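Local coordinates for PmbA-related protein (Thermotoga maritima, PDB 1VL4) that is probably a metallopeptidase of the PmbA/TldD (U62) family, related to a putative modulator of DNA gyrase, at residues 106-120 with 167-179. Residues are numbered along the deposited sequence; the frame is centred on the assembly and turned at random. Where two conformers were deposited one is given.
Sequences FFEGGKEYREMETYV and NTLGLDVESQMDG
The beta hairpin joining strands 148-167 and 172-188 of the long antiparallel sheet turns through a type I turn, Asn167 to Gly170, and the loop 106-120 is pinned to it at the turn and again at Gln176 to Asp178 of the outgoing strand. At the turn, Asn167 ND2 donates to Phe107 O (2.8 Å) almost linearly (N-H...O 173°), with the acceptor in the amide plane. Asn167 CG sits between its own backbone N and carbonyl carbon (chi1 71°), which folds OD1 back over the turn. There OD1 accepts from Leu169 N, an Asx turn, and from Leu171 N, the two arriving from opposite faces of the amide. With Gln34 of strand 32-48 also holding ND2, the amide has little freedom to flip. A leucine here would probably leave Phe107 O without its donor and the N-H groups of Leu169 and Leu171 without the oxygen they share. Gly109 N adds a hydrogen bond to Leu169 O (3.0 Å), while Leu169 CD1 meets the Phe106 ring at its edge, 3.7 Å from CD2. Midway, Val173 CG1 lies 3.5 Å from Tyr113 CZ, the two side chains crossing nearly perpendicular; the Tyr113 hydroxyl is hydrogen-bonded to Gly301 O. Farther along, Thr118 grips the strand twice: OG1 donates to Gln176 O (2.6 Å), and its own carbonyl accepts from Asp178 N. The Tyr119 ring runs beside Gln176, OE1 over one face and the amide plane 18° from the ring's. Asp178 closes this end, with OD2 hydrogen-bonded to Gly121 N and OD1 taking Val120 N at 2.7 Å from above the carboxylate plane.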
# COMPACT_ATOMS: atom_id res chain seq x y z
N PHE A 106 13.50 25.73 -8.76
CA PHE A 106 14.59 24.84 -8.40
C PHE A 106 15.56 25.56 -7.46
O PHE A 106 15.67 26.79 -7.50
CB PHE A 106 15.38 24.41 -9.62
CG PHE A 106 14.63 23.53 -10.61
CD1 PHE A 106 13.49 22.80 -10.24
CD2 PHE A 106 15.11 23.41 -11.92
CE1 PHE A 106 12.84 21.95 -11.20
CE2 PHE A 106 14.46 22.58 -12.87
CZ PHE A 106 13.31 21.85 -12.49
N PHE A 107 16.27 24.76 -6.69
CA PHE A 107 17.30 25.18 -5.80
C PHE A 107 18.65 25.27 -6.52
O PHE A 107 19.04 24.38 -7.29
CB PHE A 107 17.39 24.22 -4.61
CG PHE A 107 18.11 24.79 -3.42
CD1 PHE A 107 17.58 25.88 -2.76
CD2 PHE A 107 19.28 24.24 -2.96
CE1 PHE A 107 18.22 26.39 -1.63
CE2 PHE A 107 19.94 24.78 -1.84
CZ PHE A 107 19.39 25.85 -1.17
N GLU A 108 19.36 26.35 -6.27
CA GLU A 108 20.65 26.61 -6.88
C GLU A 108 21.80 25.89 -6.21
O GLU A 108 21.73 25.51 -5.06
CB GLU A 108 20.93 28.13 -6.81
CG GLU A 108 20.01 28.94 -7.66
CD GLU A 108 20.32 30.41 -7.57
OE1 GLU A 108 19.90 31.03 -6.56
OE2 GLU A 108 20.98 30.93 -8.50
N GLY A 109 22.90 25.72 -6.94
CA GLY A 109 24.11 25.13 -6.41
C GLY A 109 24.81 26.07 -5.46
O GLY A 109 24.40 27.23 -5.32
N GLY A 110 25.82 25.56 -4.77
CA GLY A 110 26.72 26.40 -3.96
C GLY A 110 26.55 26.41 -2.45
O GLY A 110 27.37 27.01 -1.77
N LYS A 111 25.50 25.79 -1.92
CA LYS A 111 25.31 25.76 -0.47
C LYS A 111 26.19 24.72 0.21
O LYS A 111 26.70 23.82 -0.45
CB LYS A 111 23.84 25.45 -0.14
CG LYS A 111 22.87 26.55 -0.55
CD LYS A 111 23.06 27.85 0.24
CE LYS A 111 22.17 28.97 -0.30
NZ LYS A 111 22.30 30.20 0.54
N GLU A 112 26.33 24.83 1.54
CA GLU A 112 27.00 23.82 2.35
C GLU A 112 25.96 22.85 2.98
O GLU A 112 24.87 23.27 3.41
CB GLU A 112 27.77 24.43 3.51
CG GLU A 112 28.86 25.40 3.08
CD GLU A 112 29.76 25.88 4.26
OE1 GLU A 112 29.64 25.36 5.44
OE2 GLU A 112 30.57 26.79 3.98
N TYR A 113 26.41 21.59 3.10
CA TYR A 113 25.63 20.48 3.51
C TYR A 113 26.36 19.87 4.65
O TYR A 113 27.58 19.84 4.63
CB TYR A 113 25.51 19.49 2.34
CG TYR A 113 24.67 20.04 1.18
CD1 TYR A 113 25.25 20.84 0.22
CD2 TYR A 113 23.34 19.76 1.07
CE1 TYR A 113 24.49 21.39 -0.82
CE2 TYR A 113 22.56 20.28 0.02
CZ TYR A 113 23.17 21.11 -0.91
OH TYR A 113 22.44 21.66 -1.92
N ARG A 114 25.62 19.34 5.62
CA ARG A 114 26.22 18.65 6.78
C ARG A 114 26.82 17.34 6.30
O ARG A 114 26.17 16.56 5.62
CB ARG A 114 25.17 18.34 7.83
CG ARG A 114 24.54 19.53 8.50
CD ARG A 114 23.71 19.09 9.77
NE ARG A 114 23.43 20.28 10.62
CZ ARG A 114 23.11 20.25 11.90
NH1 ARG A 114 23.01 19.09 12.54
NH2 ARG A 114 22.87 21.38 12.55
N GLU A 115 28.03 17.09 6.73
CA GLU A 115 28.72 15.79 6.55
C GLU A 115 28.24 14.79 7.58
O GLU A 115 28.31 15.07 8.77
CB GLU A 115 30.21 16.01 6.68
CG GLU A 115 31.13 14.76 6.82
CD GLU A 115 31.01 13.78 5.66
OE1 GLU A 115 30.64 14.22 4.53
OE2 GLU A 115 31.29 12.57 5.88
N MET A 116 27.78 13.62 7.12
CA MET A 116 27.22 12.60 8.01
C MET A 116 27.55 11.19 7.49
O MET A 116 27.61 10.97 6.27
CB MET A 116 25.72 12.81 8.22
CG MET A 116 24.95 12.88 6.98
SD MET A 116 23.15 13.06 7.12
CE MET A 116 23.02 14.77 7.68
N GLU A 117 27.80 10.27 8.43
CA GLU A 117 28.23 8.91 8.11
C GLU A 117 27.01 8.01 7.96
O GLU A 117 26.67 7.27 8.84
CB GLU A 117 29.29 8.34 9.12
CG GLU A 117 30.04 7.16 8.43
CD GLU A 117 30.95 6.30 9.32
OE1 GLU A 117 30.67 6.11 10.52
OE2 GLU A 117 31.92 5.76 8.74
N THR A 118 26.34 8.15 6.83
CA THR A 118 25.11 7.43 6.54
C THR A 118 25.43 6.15 5.78
O THR A 118 24.58 5.29 5.69
CB THR A 118 24.14 8.31 5.71
OG1 THR A 118 24.83 8.87 4.57
CG2 THR A 118 23.62 9.46 6.56
N TYR A 119 26.65 6.00 5.29
CA TYR A 119 27.01 4.80 4.54
C TYR A 119 28.21 4.21 5.20
O TYR A 119 29.26 4.81 5.19
CB TYR A 119 27.32 5.15 3.09
CG TYR A 119 27.81 3.96 2.33
CD1 TYR A 119 26.92 2.90 2.02
CD2 TYR A 119 29.15 3.79 2.04
CE1 TYR A 119 27.38 1.77 1.35
CE2 TYR A 119 29.61 2.65 1.39
CZ TYR A 119 28.72 1.64 1.05
OH TYR A 119 29.19 0.50 0.39
N VAL A 120 28.06 3.02 5.75
CA VAL A 120 29.20 2.33 6.37
C VAL A 120 29.78 1.23 5.51
O VAL A 120 30.96 1.09 5.51
CB VAL A 120 28.82 1.85 7.78
CG1 VAL A 120 29.96 1.08 8.44
CG2 VAL A 120 28.46 3.09 8.64
N ASN A 167 20.85 19.95 -11.29
CA ASN A 167 20.09 20.81 -12.15
C ASN A 167 20.96 21.88 -12.84
O ASN A 167 22.16 22.03 -12.49
CB ASN A 167 18.90 21.41 -11.39
CG ASN A 167 19.28 22.42 -10.37
OD1 ASN A 167 20.24 23.14 -10.54
ND2 ASN A 167 18.46 22.55 -9.30
N THR A 168 20.35 22.57 -13.79
CA THR A 168 21.03 23.58 -14.63
C THR A 168 21.30 24.90 -13.84
O THR A 168 21.91 25.83 -14.37
CB THR A 168 20.22 23.84 -15.88
OG1 THR A 168 18.84 24.09 -15.53
CG2 THR A 168 20.27 22.59 -16.79
N LEU A 169 20.85 24.97 -12.59
CA LEU A 169 21.20 26.08 -11.68
C LEU A 169 22.43 25.77 -10.83
O LEU A 169 22.73 26.46 -9.83
CB LEU A 169 20.00 26.45 -10.78
CG LEU A 169 18.77 27.00 -11.47
CD1 LEU A 169 17.94 25.86 -12.08
CD2 LEU A 169 17.99 27.80 -10.39
N GLY A 170 23.16 24.74 -11.22
CA GLY A 170 24.37 24.40 -10.52
C GLY A 170 24.24 23.42 -9.39
O GLY A 170 25.25 23.05 -8.81
N LEU A 171 23.03 22.97 -9.06
CA LEU A 171 22.89 21.95 -8.03
C LEU A 171 23.54 20.69 -8.52
O LEU A 171 23.38 20.26 -9.70
CB LEU A 171 21.41 21.62 -7.74
CG LEU A 171 21.08 20.69 -6.58
CD1 LEU A 171 21.42 21.38 -5.26
CD2 LEU A 171 19.58 20.25 -6.61
N ASP A 172 24.29 20.08 -7.63
CA ASP A 172 24.91 18.80 -7.88
C ASP A 172 25.28 18.10 -6.54
O ASP A 172 26.33 18.36 -5.94
CB ASP A 172 26.12 18.95 -8.76
CG ASP A 172 26.61 17.59 -9.31
OD1 ASP A 172 25.99 16.55 -8.97
OD2 ASP A 172 27.55 17.58 -10.11
N VAL A 173 24.40 17.24 -6.06
CA VAL A 173 24.53 16.66 -4.72
C VAL A 173 24.34 15.16 -4.82
O VAL A 173 23.65 14.69 -5.71
CB VAL A 173 23.51 17.34 -3.66
CG1 VAL A 173 23.90 18.78 -3.42
CG2 VAL A 173 22.05 17.24 -4.06
N GLU A 174 25.01 14.41 -3.95
CA GLU A 174 24.96 12.95 -4.00
C GLU A 174 25.09 12.51 -2.56
O GLU A 174 25.76 13.16 -1.79
CB GLU A 174 26.09 12.37 -4.86
CG GLU A 174 26.20 10.84 -4.87
CD GLU A 174 27.13 10.25 -3.78
OE1 GLU A 174 28.00 10.97 -3.23
OE2 GLU A 174 27.00 9.03 -3.47
N SER A 175 24.37 11.47 -2.18
CA SER A 175 24.55 10.86 -0.86
C SER A 175 24.30 9.35 -0.95
O SER A 175 23.55 8.90 -1.81
CB SER A 175 23.53 11.50 0.09
OG SER A 175 23.50 10.89 1.37
N GLN A 176 24.97 8.56 -0.13
CA GLN A 176 24.68 7.17 -0.07
C GLN A 176 24.40 6.85 1.36
O GLN A 176 24.92 7.55 2.28
CB GLN A 176 25.83 6.27 -0.50
CG GLN A 176 26.34 6.41 -1.82
CD GLN A 176 27.30 5.29 -2.06
OE1 GLN A 176 26.90 4.14 -2.27
NE2 GLN A 176 28.58 5.60 -1.93
N MET A 177 23.47 5.92 1.58
CA MET A 177 23.03 5.50 2.93
C MET A 177 22.90 3.98 2.92
O MET A 177 22.41 3.40 1.94
CB MET A 177 21.68 6.15 3.38
CG MET A 177 20.42 5.51 2.84
SD MET A 177 20.23 3.74 3.22
CE MET A 177 19.82 3.76 5.02
N ASP A 178 23.27 3.34 4.03
CA ASP A 178 22.99 1.94 4.21
C ASP A 178 22.46 1.66 5.63
O ASP A 178 22.41 2.56 6.48
CB ASP A 178 24.17 1.05 3.81
CG ASP A 178 25.36 1.13 4.73
OD1 ASP A 178 25.51 2.04 5.57
OD2 ASP A 178 26.19 0.25 4.56
N GLY A 179 21.95 0.44 5.83
CA GLY A 179 21.41 0.08 7.12
C GLY A 179 20.61 -1.17 7.02
O GLY A 179 20.51 -1.77 5.97
O HOH W 1 22.39 29.49 -10.12
O HOH W 2 25.67 11.31 3.38